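PDB 4Q5F: glutathione S-transferase 1 from Ascaris suum, which catalyses the conjugation of reduced glutathione to a wide range of hydrophobic electrophiles and can also act as a glutathione peroxidase. Local coordinates for residues Gly29-Phe34 against Asp43-Arg48; Leu66-Glu71 against Tyr80-Arg85; Lys143-Leu148 against Leu191-Tyr196. All coordinates share one frame; numbering follows the deposited sequence.

Contact 1. Residues Gly29-Phe34 against Asp43-Arg48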
loop_
_atom_site.group_PDB
_atom_site.type_symbol
_atom_site.label_atom_id
_atom_site.label_comp_id
_atom_site.label_asym_id
_atom_site.label_seq_id
_atom_site.Cartn_x
_atom_site.Cartn_y
_atom_site.Cartn_z
ATOM N N GLY B 29 8.871 -6.486 -9.892
ATOM C CA GLY B 29 7.446 -6.403 -10.146
ATOM C C GLY B 29 7.157 -5.660 -11.435
ATOM O O GLY B 29 6.425 -6.149 -12.292
ATOM N N ALA B 30 7.752 -4.479 -11.576
ATOM C CA ALA B 30 7.592 -3.673 -12.781
ATOM C C ALA B 30 8.123 -4.405 -14.012
ATOM O O ALA B 30 7.465 -4.435 -15.052
ATOM C CB ALA B 30 8.301 -2.340 -12.616
ATOM N N ARG B 31 9.314 -4.986 -13.891
ATOM C CA ARG B 31 9.929 -5.728 -14.990
ATOM C C ARG B 31 8.995 -6.817 -15.496
ATOM O O ARG B 31 8.777 -6.952 -16.700
ATOM C CB ARG B 31 11.245 -6.364 -14.539
ATOM C CG ARG B 31 12.322 -5.374 -14.132
ATOM C CD ARG B 31 13.544 -6.093 -13.591
ATOM N NE ARG B 31 14.573 -5.160 -13.131
ATOM C CZ ARG B 31 15.196 -5.223 -11.956
ATOM N NH1 ARG B 31 14.918 -6.181 -11.077
ATOM N NH2 ARG B 31 16.114 -4.316 -11.654
ATOM N N LEU B 32 8.449 -7.591 -14.564
ATOM C CA LEU B 32 7.528 -8.672 -14.893
ATOM C C LEU B 32 6.310 -8.150 -15.648
ATOM O O LEU B 32 5.814 -8.793 -16.572
ATOM C CB LEU B 32 7.075 -9.380 -13.617
ATOM C CG LEU B 32 8.115 -10.289 -12.966
ATOM C CD1 LEU B 32 7.750 -10.571 -11.519
ATOM C CD2 LEU B 32 8.235 -11.588 -13.745
ATOM N N ILE B 33 5.833 -6.978 -15.250
ATOM C CA ILE B 33 4.651 -6.390 -15.868
ATOM C C ILE B 33 4.955 -5.933 -17.297
ATOM O O ILE B 33 4.112 -6.062 -18.185
ATOM C CB ILE B 33 4.099 -5.223 -15.021
ATOM C CG1 ILE B 33 3.620 -5.745 -13.665
ATOM C CG2 ILE B 33 2.930 -4.540 -15.725
ATOM C CD1 ILE B 33 3.421 -4.672 -12.613
ATOM N N PHE B 34 6.154 -5.399 -17.519
ATOM C CA PHE B 34 6.575 -5.032 -18.868
ATOM C C PHE B 34 6.641 -6.264 -19.765
ATOM O O PHE B 34 6.070 -6.282 -20.856
ATOM C CB PHE B 34 7.953 -4.369 -18.860
ATOM C CG PHE B 34 7.943 -2.939 -18.411
ATOM C CD1 PHE B 34 7.215 -1.985 -19.102
ATOM C CD2 PHE B 34 8.689 -2.542 -17.315
ATOM C CE1 PHE B 34 7.214 -0.665 -18.695
ATOM C CE2 PHE B 34 8.694 -1.224 -16.903
ATOM C CZ PHE B 34 7.956 -0.283 -17.594
ATOM N N ASP B 43 15.654 -1.096 -18.755
ATOM C CA ASP B 43 15.841 -1.722 -17.458
ATOM C C ASP B 43 17.126 -1.194 -16.831
ATOM O O ASP B 43 18.141 -1.893 -16.779
ATOM C CB ASP B 43 15.894 -3.245 -17.611
ATOM C CG ASP B 43 15.854 -3.971 -16.277
ATOM O OD1 ASP B 43 15.681 -3.308 -15.233
ATOM O OD2 ASP B 43 15.979 -5.213 -16.276
ATOM N N ASN B 44 17.078 0.049 -16.360
ATOM C CA ASN B 44 18.256 0.694 -15.794
ATOM C C ASN B 44 18.600 0.135 -14.423
ATOM O O ASN B 44 18.094 0.604 -13.404
ATOM C CB ASN B 44 18.059 2.206 -15.688
ATOM C CG ASN B 44 19.289 2.913 -15.145
ATOM O OD1 ASN B 44 20.410 2.427 -15.292
ATOM N ND2 ASN B 44 19.084 4.061 -14.507
ATOM N N ARG B 45 19.463 -0.871 -14.406
ATOM C CA ARG B 45 19.920 -1.455 -13.158
ATOM C C ARG B 45 21.132 -0.676 -12.650
ATOM O O ARG B 45 22.154 -0.576 -13.329
ATOM C CB ARG B 45 20.218 -2.940 -13.355
ATOM C CG ARG B 45 18.961 -3.729 -13.725
ATOM C CD ARG B 45 19.271 -5.126 -14.221
ATOM N NE ARG B 45 18.795 -6.155 -13.296
ATOM C CZ ARG B 45 17.745 -6.950 -13.500
ATOM N NH1 ARG B 45 17.024 -6.870 -14.612
ATOM N NH2 ARG B 45 17.416 -7.845 -12.580
ATOM N N LEU B 46 20.992 -0.121 -11.451
ATOM C CA LEU B 46 21.908 0.891 -10.938
ATOM C C LEU B 46 23.011 0.276 -10.082
ATOM O O LEU B 46 22.750 -0.571 -9.225
ATOM C CB LEU B 46 21.118 1.906 -10.106
ATOM C CG LEU B 46 21.754 3.266 -9.821
ATOM C CD1 LEU B 46 21.604 4.192 -11.019
ATOM C CD2 LEU B 46 21.132 3.885 -8.579
ATOM N N LYS B 47 24.245 0.708 -10.320
ATOM C CA LYS B 47 25.384 0.251 -9.533
ATOM C C LYS B 47 25.380 0.946 -8.175
ATOM O O LYS B 47 24.972 2.104 -8.067
ATOM C CB LYS B 47 26.693 0.548 -10.272
ATOM C CG LYS B 47 26.764 -0.051 -11.671
ATOM C CD LYS B 47 28.032 0.362 -12.409
ATOM C CE LYS B 47 27.974 1.806 -12.892
ATOM N NZ LYS B 47 26.867 2.042 -13.866
ATOM N N ARG B 48 25.825 0.232 -7.145
ATOM C CA ARG B 48 25.947 0.795 -5.801
ATOM C C ARG B 48 26.749 2.089 -5.851
ATOM O O ARG B 48 26.518 3.019 -5.079
ATOM C CB ARG B 48 26.642 -0.203 -4.873
ATOM C CG ARG B 48 25.912 -1.529 -4.724
ATOM C CD ARG B 48 26.692 -2.505 -3.853
ATOM N NE ARG B 48 25.805 -3.429 -3.147
ATOM C CZ ARG B 48 25.420 -4.618 -3.604
ATOM N NH1 ARG B 48 25.839 -5.065 -4.784
ATOM N NH2 ARG B 48 24.609 -5.371 -2.873
HETATM O O HOH W 1 15.895 -1.837 -13.116
#
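Arg31, on helix 27-37, meets Asp43 and Arg45 of strand 42-46 in a small network of charges. The salt bridge across the contact runs from Arg31 NE to Asp43 OD1, 3.0 Å and nearly straight at 164°. The carboxylate oxygen receives it on its syn side and lies at the edge of the guanidinium, near its plane. Arg31 reaches it because its chain is extended from CG to NE, and arginine suits the place because NE can serve Asp43 while NH1 and NH2 turn to other acceptors. The other carboxylate oxygen, Asp43 OD2, is salt-bridged to Arg45 NH1 at 2.6 Å, through a weak, bent hydrogen bond.

Between the two arginines the contact is a stack. Their guanidinium groups lie face to face, planes 8° apart and centres 3.4 Å apart, and a bend at chi3 of Arg45 (113°) folds its head back over Arg31. A water links Arg31 NH2, at 2.9 Å, to Asp43 OD1.

These elements belong to the beta-alpha-beta unit of the thioredoxin-like domain. Arg31 NH1 also pairs with Glu28, its NH2 with the carbonyl of Phe21, and Arg45 NH2 with that of Asp22, while Trp209 of helix 204-212 packs on both arginines. With one carboxylate shared and outer nitrogens bonded to carbonyls, the two positive charges are probably eased enough for their flat faces to lie together.

Contact 2. Residues Leu66-Glu71 against Tyr80-Arg85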
loop_
_atom_site.group_PDB
_atom_site.type_symbol
_atom_site.label_atom_id
_atom_site.label_comp_id
_atom_site.label_asym_id
_atom_site.label_seq_id
_atom_site.Cartn_x
_atom_site.Cartn_y
_atom_site.Cartn_z
ATOM N N LEU B 66 9.947 4.957 -11.796
ATOM C CA LEU B 66 9.537 4.803 -13.182
ATOM C C LEU B 66 9.571 6.157 -13.867
ATOM O O LEU B 66 8.971 7.119 -13.385
ATOM C CB LEU B 66 8.125 4.224 -13.270
ATOM C CG LEU B 66 7.514 4.205 -14.674
ATOM C CD1 LEU B 66 8.232 3.204 -15.571
ATOM C CD2 LEU B 66 6.034 3.903 -14.587
ATOM N N GLU B 67 10.275 6.225 -14.991
ATOM C CA GLU B 67 10.282 7.424 -15.815
ATOM C C GLU B 67 9.398 7.216 -17.037
ATOM O O GLU B 67 9.589 6.267 -17.800
ATOM C CB GLU B 67 11.707 7.790 -16.228
ATOM C CG GLU B 67 12.295 8.925 -15.407
ATOM C CD GLU B 67 13.783 9.100 -15.629
ATOM O OE1 GLU B 67 14.177 10.095 -16.274
ATOM O OE2 GLU B 67 14.559 8.246 -15.151
ATOM N N VAL B 68 8.420 8.101 -17.200
ATOM C CA VAL B 68 7.481 8.029 -18.312
ATOM C C VAL B 68 7.586 9.306 -19.133
ATOM O O VAL B 68 7.025 10.340 -18.763
ATOM C CB VAL B 68 6.028 7.873 -17.819
ATOM C CG1 VAL B 68 5.111 7.533 -18.983
ATOM C CG2 VAL B 68 5.938 6.808 -16.736
ATOM N N ASP B 69 8.303 9.224 -20.250
ATOM C CA ASP B 69 8.584 10.391 -21.077
ATOM C C ASP B 69 9.130 11.531 -20.222
ATOM O O ASP B 69 8.654 12.665 -20.294
ATOM C CB ASP B 69 7.326 10.837 -21.826
ATOM C CG ASP B 69 6.880 9.829 -22.873
ATOM O OD1 ASP B 69 7.733 9.059 -23.367
ATOM O OD2 ASP B 69 5.677 9.811 -23.206
ATOM N N GLY B 70 10.124 11.211 -19.399
ATOM C CA GLY B 70 10.777 12.197 -18.559
ATOM C C GLY B 70 10.199 12.319 -17.160
ATOM O O GLY B 70 10.938 12.564 -16.207
ATOM N N GLU B 71 8.886 12.150 -17.022
ATOM C CA GLU B 71 8.238 12.355 -15.728
ATOM C C GLU B 71 8.491 11.188 -14.778
ATOM O O GLU B 71 8.399 10.024 -15.165
ATOM C CB GLU B 71 6.735 12.584 -15.886
ATOM C CG GLU B 71 6.057 12.941 -14.567
ATOM C CD GLU B 71 4.609 13.365 -14.730
ATOM O OE1 GLU B 71 4.203 13.701 -15.864
ATOM O OE2 GLU B 71 3.879 13.364 -13.716
ATOM N N TYR B 80 3.418 -0.448 -10.175
ATOM C CA TYR B 80 2.745 -1.661 -10.628
ATOM C C TYR B 80 1.376 -1.323 -11.208
ATOM O O TYR B 80 1.027 -1.758 -12.305
ATOM C CB TYR B 80 2.544 -2.646 -9.474
ATOM C CG TYR B 80 3.794 -3.064 -8.731
ATOM C CD1 TYR B 80 5.045 -3.008 -9.328
ATOM C CD2 TYR B 80 3.713 -3.532 -7.423
ATOM C CE1 TYR B 80 6.182 -3.398 -8.641
ATOM C CE2 TYR B 80 4.841 -3.921 -6.732
ATOM C CZ TYR B 80 6.071 -3.855 -7.345
ATOM O OH TYR B 80 7.193 -4.244 -6.654
ATOM N N ARG B 81 0.607 -0.545 -10.454
ATOM C CA ARG B 81 -0.763 -0.221 -10.820
ATOM C C ARG B 81 -0.810 0.627 -12.085
ATOM O O ARG B 81 -1.664 0.423 -12.952
ATOM C CB ARG B 81 -1.453 0.519 -9.671
ATOM C CG ARG B 81 -2.937 0.779 -9.908
ATOM C CD ARG B 81 -3.625 1.340 -8.670
ATOM N NE ARG B 81 -3.371 0.524 -7.481
ATOM C CZ ARG B 81 -2.484 0.812 -6.529
ATOM N NH1 ARG B 81 -1.747 1.917 -6.588
ATOM N NH2 ARG B 81 -2.338 -0.009 -5.499
ATOM N N TYR B 82 0.108 1.582 -12.185
ATOM C CA TYR B 82 0.163 2.455 -13.348
ATOM C C TYR B 82 0.440 1.641 -14.607
ATOM O O TYR B 82 -0.248 1.788 -15.616
ATOM C CB TYR B 82 1.236 3.530 -13.174
ATOM C CG TYR B 82 1.399 4.406 -14.392
ATOM C CD1 TYR B 82 0.516 5.448 -14.644
ATOM C CD2 TYR B 82 2.428 4.187 -15.296
ATOM C CE1 TYR B 82 0.658 6.249 -15.763
ATOM C CE2 TYR B 82 2.578 4.982 -16.416
ATOM C CZ TYR B 82 1.690 6.012 -16.644
ATOM O OH TYR B 82 1.833 6.807 -17.756
ATOM N N LEU B 83 1.449 0.781 -14.539
ATOM C CA LEU B 83 1.778 -0.102 -15.650
ATOM C C LEU B 83 0.629 -1.053 -15.950
ATOM O O LEU B 83 0.291 -1.289 -17.110
ATOM C CB LEU B 83 3.040 -0.907 -15.328
ATOM C CG LEU B 83 4.379 -0.259 -15.683
ATOM C CD1 LEU B 83 4.389 1.220 -15.365
ATOM C CD2 LEU B 83 5.515 -0.958 -14.950
ATOM N N GLY B 84 0.037 -1.602 -14.896
ATOM C CA GLY B 84 -1.045 -2.556 -15.039
ATOM C C GLY B 84 -2.220 -1.989 -15.806
ATOM O O GLY B 84 -2.755 -2.635 -16.707
ATOM N N ARG B 85 -2.620 -0.774 -15.446
ATOM C CA ARG B 85 -3.747 -0.114 -16.091
ATOM C C ARG B 85 -3.415 0.275 -17.526
ATOM O O ARG B 85 -4.258 0.163 -18.416
ATOM C CB ARG B 85 -4.163 1.115 -15.284
ATOM C CG ARG B 85 -4.910 0.758 -14.014
ATOM C CD ARG B 85 -4.874 1.864 -12.977
ATOM N NE ARG B 85 -5.723 2.996 -13.340
ATOM C CZ ARG B 85 -6.359 3.773 -12.465
ATOM N NH1 ARG B 85 -6.259 3.546 -11.159
ATOM N NH2 ARG B 85 -7.107 4.780 -12.897
#
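Leu66 and Val68, on strand 65-68, face Tyr82 and Leu83 of helix 76-86 across a strand-to-helix gap of 11.0 Å between the axes of the short segments, whose N-to-C directions differ by 41°. The nearest CA atoms, those of Leu66 and Leu83, are 9.5 Å apart, so side chains alone bridge the layers. Beyond Val68 the chain reverses in a type I' turn to Glu71, closed by Glu71 N to Val68 O at 3.1 Å, with Val68 N returning a bond to Glu71 O; Gly70 suits the third place of the turn, where its positive phi would press a side chain against the preceding carbonyl. Alternation along the strand turns Leu66 and Val68 to the helix.

Leu66 CD2 does the touching for its residue. It lies 3.7 Å from Tyr82 CD2 and also meets the CD1 methyl of Leu83, the two leucines crossing at an angle. Tyr82 has CG anti to its backbone N (chi1 176°), which carries the ring out toward the strand, and Val68 comes to it from the opposite direction: its CG2 is 3.8 Å from Tyr82 CE2, its CG1 3.6 Å from Tyr82 OH. Leu66, Val68 and Leu83 suit the place because they are apolar and present methyls to fill the layer between strand and helix.

The helix covers one face of the sheet of the thioredoxin-like domain. Leu83 also touches Ala30, Ile33 and Phe34 of helix 27-37, and Met95 of the second subunit packs on Val68 and Tyr82. The chemistry across the two segments is apolar, so exclusion of water and fit of shape probably hold strand and helix together at the subunit interface.

Contact 3. Residues Lys143-Leu148 against Leu191-Tyr196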
loop_
_atom_site.group_PDB
_atom_site.type_symbol
_atom_site.label_atom_id
_atom_site.label_comp_id
_atom_site.label_asym_id
_atom_site.label_seq_id
_atom_site.Cartn_x
_atom_site.Cartn_y
_atom_site.Cartn_z
ATOM N N LYS B 143 -0.801 -17.413 9.138
ATOM C CA LYS B 143 -1.937 -16.493 9.146
ATOM C C LYS B 143 -2.340 -16.071 7.736
ATOM O O LYS B 143 -3.523 -16.055 7.400
ATOM C CB LYS B 143 -1.631 -15.239 9.970
ATOM C CG LYS B 143 -2.865 -14.365 10.201
ATOM C CD LYS B 143 -2.526 -12.969 10.701
ATOM C CE LYS B 143 -3.747 -12.325 11.349
ATOM N NZ LYS B 143 -3.640 -10.843 11.448
ATOM N N HIS B 144 -1.351 -15.731 6.914
ATOM C CA HIS B 144 -1.613 -15.030 5.658
ATOM C C HIS B 144 -1.890 -15.930 4.456
ATOM O O HIS B 144 -2.746 -15.611 3.630
ATOM C CB HIS B 144 -0.458 -14.082 5.343
ATOM C CG HIS B 144 -0.451 -12.848 6.190
ATOM N ND1 HIS B 144 -1.239 -11.753 5.907
ATOM C CD2 HIS B 144 0.234 -12.541 7.315
ATOM C CE1 HIS B 144 -1.031 -10.819 6.821
ATOM N NE2 HIS B 144 -0.145 -11.272 7.684
ATOM N N LEU B 145 -1.171 -17.042 4.349
ATOM C CA LEU B 145 -1.348 -17.945 3.214
ATOM C C LEU B 145 -2.788 -18.456 3.079
ATOM O O LEU B 145 -3.333 -18.464 1.978
ATOM C CB LEU B 145 -0.368 -19.120 3.287
ATOM C CG LEU B 145 1.117 -18.789 3.104
ATOM C CD1 LEU B 145 1.934 -20.070 3.077
ATOM C CD2 LEU B 145 1.375 -17.973 1.842
ATOM N N PRO B 146 -3.405 -18.890 4.191
ATOM C CA PRO B 146 -4.812 -19.291 4.073
ATOM C C PRO B 146 -5.715 -18.171 3.551
ATOM O O PRO B 146 -6.686 -18.446 2.847
ATOM C CB PRO B 146 -5.209 -19.667 5.509
ATOM C CG PRO B 146 -4.000 -19.457 6.358
ATOM C CD PRO B 146 -2.817 -19.307 5.473
ATOM N N LEU B 147 -5.396 -16.925 3.889
ATOM C CA LEU B 147 -6.194 -15.788 3.440
ATOM C C LEU B 147 -6.012 -15.534 1.943
ATOM O O LEU B 147 -6.967 -15.193 1.247
ATOM C CB LEU B 147 -5.843 -14.532 4.243
ATOM C CG LEU B 147 -6.082 -14.642 5.753
ATOM C CD1 LEU B 147 -5.511 -13.439 6.486
ATOM C CD2 LEU B 147 -7.565 -14.796 6.060
ATOM N N LEU B 148 -4.788 -15.699 1.450
ATOM C CA LEU B 148 -4.526 -15.561 0.021
ATOM C C LEU B 148 -5.174 -16.707 -0.749
ATOM O O LEU B 148 -5.703 -16.517 -1.847
ATOM C CB LEU B 148 -3.020 -15.542 -0.258
ATOM C CG LEU B 148 -2.191 -14.371 0.280
ATOM C CD1 LEU B 148 -0.758 -14.482 -0.219
ATOM C CD2 LEU B 148 -2.788 -13.028 -0.114
ATOM N N LEU B 191 -1.358 -26.239 -1.685
ATOM C CA LEU B 191 -1.125 -26.615 -3.074
ATOM C C LEU B 191 -1.839 -25.690 -4.054
ATOM O O LEU B 191 -1.379 -25.500 -5.179
ATOM C CB LEU B 191 -1.508 -28.083 -3.320
ATOM C CG LEU B 191 -2.952 -28.593 -3.266
ATOM C CD1 LEU B 191 -3.717 -28.236 -4.505
ATOM C CD2 LEU B 191 -2.948 -30.097 -3.139
ATOM N N GLN B 192 -2.964 -25.121 -3.631
ATOM C CA GLN B 192 -3.710 -24.206 -4.490
ATOM C C GLN B 192 -2.863 -22.975 -4.812
ATOM O O GLN B 192 -2.967 -22.411 -5.901
ATOM C CB GLN B 192 -5.036 -23.791 -3.847
ATOM C CG GLN B 192 -6.049 -24.920 -3.711
ATOM C CD GLN B 192 -6.471 -25.491 -5.052
ATOM O OE1 GLN B 192 -6.397 -24.817 -6.079
ATOM N NE2 GLN B 192 -6.912 -26.744 -5.049
ATOM N N LEU B 193 -2.023 -22.569 -3.864
ATOM C CA LEU B 193 -1.066 -21.499 -4.111
ATOM C C LEU B 193 0.098 -22.013 -4.952
ATOM O O LEU B 193 0.597 -21.308 -5.828
ATOM C CB LEU B 193 -0.535 -20.923 -2.796
ATOM C CG LEU B 193 -1.442 -19.996 -1.983
ATOM C CD1 LEU B 193 -0.662 -19.439 -0.804
ATOM C CD2 LEU B 193 -2.007 -18.859 -2.825
ATOM N N LYS B 194 0.533 -23.240 -4.677
ATOM C CA LYS B 194 1.628 -23.843 -5.430
ATOM C C LYS B 194 1.286 -23.949 -6.915
ATOM O O LYS B 194 2.116 -23.645 -7.771
ATOM C CB LYS B 194 1.974 -25.221 -4.863
ATOM C CG LYS B 194 3.051 -25.191 -3.787
ATOM C CD LYS B 194 2.799 -26.203 -2.674
ATOM C CE LYS B 194 2.970 -27.636 -3.149
ATOM N NZ LYS B 194 2.888 -28.604 -2.015
ATOM N N LYS B 195 0.063 -24.376 -7.216
ATOM C CA LYS B 195 -0.400 -24.449 -8.598
ATOM C C LYS B 195 -0.474 -23.050 -9.196
ATOM O O LYS B 195 -0.019 -22.809 -10.314
ATOM C CB LYS B 195 -1.782 -25.105 -8.672
ATOM C CG LYS B 195 -1.790 -26.602 -8.415
ATOM C CD LYS B 195 -3.107 -27.238 -8.854
ATOM C CE LYS B 195 -4.149 -27.191 -7.747
ATOM N NZ LYS B 195 -5.513 -27.603 -8.187
ATOM N N TYR B 196 -1.066 -22.139 -8.430
ATOM C CA TYR B 196 -1.224 -20.741 -8.817
ATOM C C TYR B 196 0.109 -20.111 -9.216
ATOM O O TYR B 196 0.195 -19.397 -10.215
ATOM C CB TYR B 196 -1.859 -19.986 -7.649
ATOM C CG TYR B 196 -1.825 -18.478 -7.726
ATOM C CD1 TYR B 196 -2.394 -17.798 -8.794
ATOM C CD2 TYR B 196 -1.259 -17.732 -6.700
ATOM C CE1 TYR B 196 -2.375 -16.417 -8.848
ATOM C CE2 TYR B 196 -1.237 -16.355 -6.746
ATOM C CZ TYR B 196 -1.797 -15.703 -7.820
ATOM O OH TYR B 196 -1.777 -14.330 -7.862
#
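Leu193 of helix 191-201 points at helix 129-155 and carries the whole share of residues 191-196 in this contact, its two methyls going to different partners. CD1 is the close one: it sits 3.6 Å from Leu145 CD2 and 4.1 Å from Leu145 CB, so it lies along the flank of that side chain, which it meets obliquely. Leu193 CG stands anti to its carbonyl carbon (chi1 -75°), with the branch directed over to the neighbouring helix. Its other methyl, CD2, makes a slacker approach, 4.3 Å from Leu148 CB. The CA atoms of Leu148 and Leu193 are 8.0 Å apart, a separation that leaves room for leucine side chains between the backbones.

Leu145 and Leu148 stand three residues apart, hence on nearly the same face of helix 129-155, and one leucine from the partner helix can touch both. Pro146 lies between them; lacking an N-H, it breaks the bonding pattern, and the helix is kinked there. Both helices belong to the all-helical C-terminal domain of the GST fold, in which Leu145 and Leu148 also touch Phe110 and Ile103 of helix 94-114. Leucine suits these buried positions, being apolar, with two methyls that can reach different neighbours.

The outer side is mostly polar or charged. Gln192, Lys194 and Lys195 are exposed on helix 191-201, and Lys143 on the other helix, where long polar chains are at home in solvent. At the start of helix 191-201, Glu149 OE2 receives weak hydrogen bonds from the backbone N of Gln192 and of Leu193.

Contacts 1 and 2 belong to the N-terminal domain and reach the same sheet, their centres about 12 Å apart. They touch directly: Ile33 CG2 lies 3.7 Å from Leu83 CB, and Ala30 N lies 3.5 Å from Tyr80 CE1, so helices 27-37 and 76-86 pack side by side. Contact 3 lies in the C-terminal domain, on the other side of the chain's centre, its centre about 27 Å from that of contact 1 and about 29 Å from that of contact 2. A bound glutathione lies about 10 Å from the side chains of Arg31 and of Leu66, and one about 11 Å from that of Leu148. The side chain of Arg31 comes within about 4 Å of that of Tyr20, which lines the glutathione pocket.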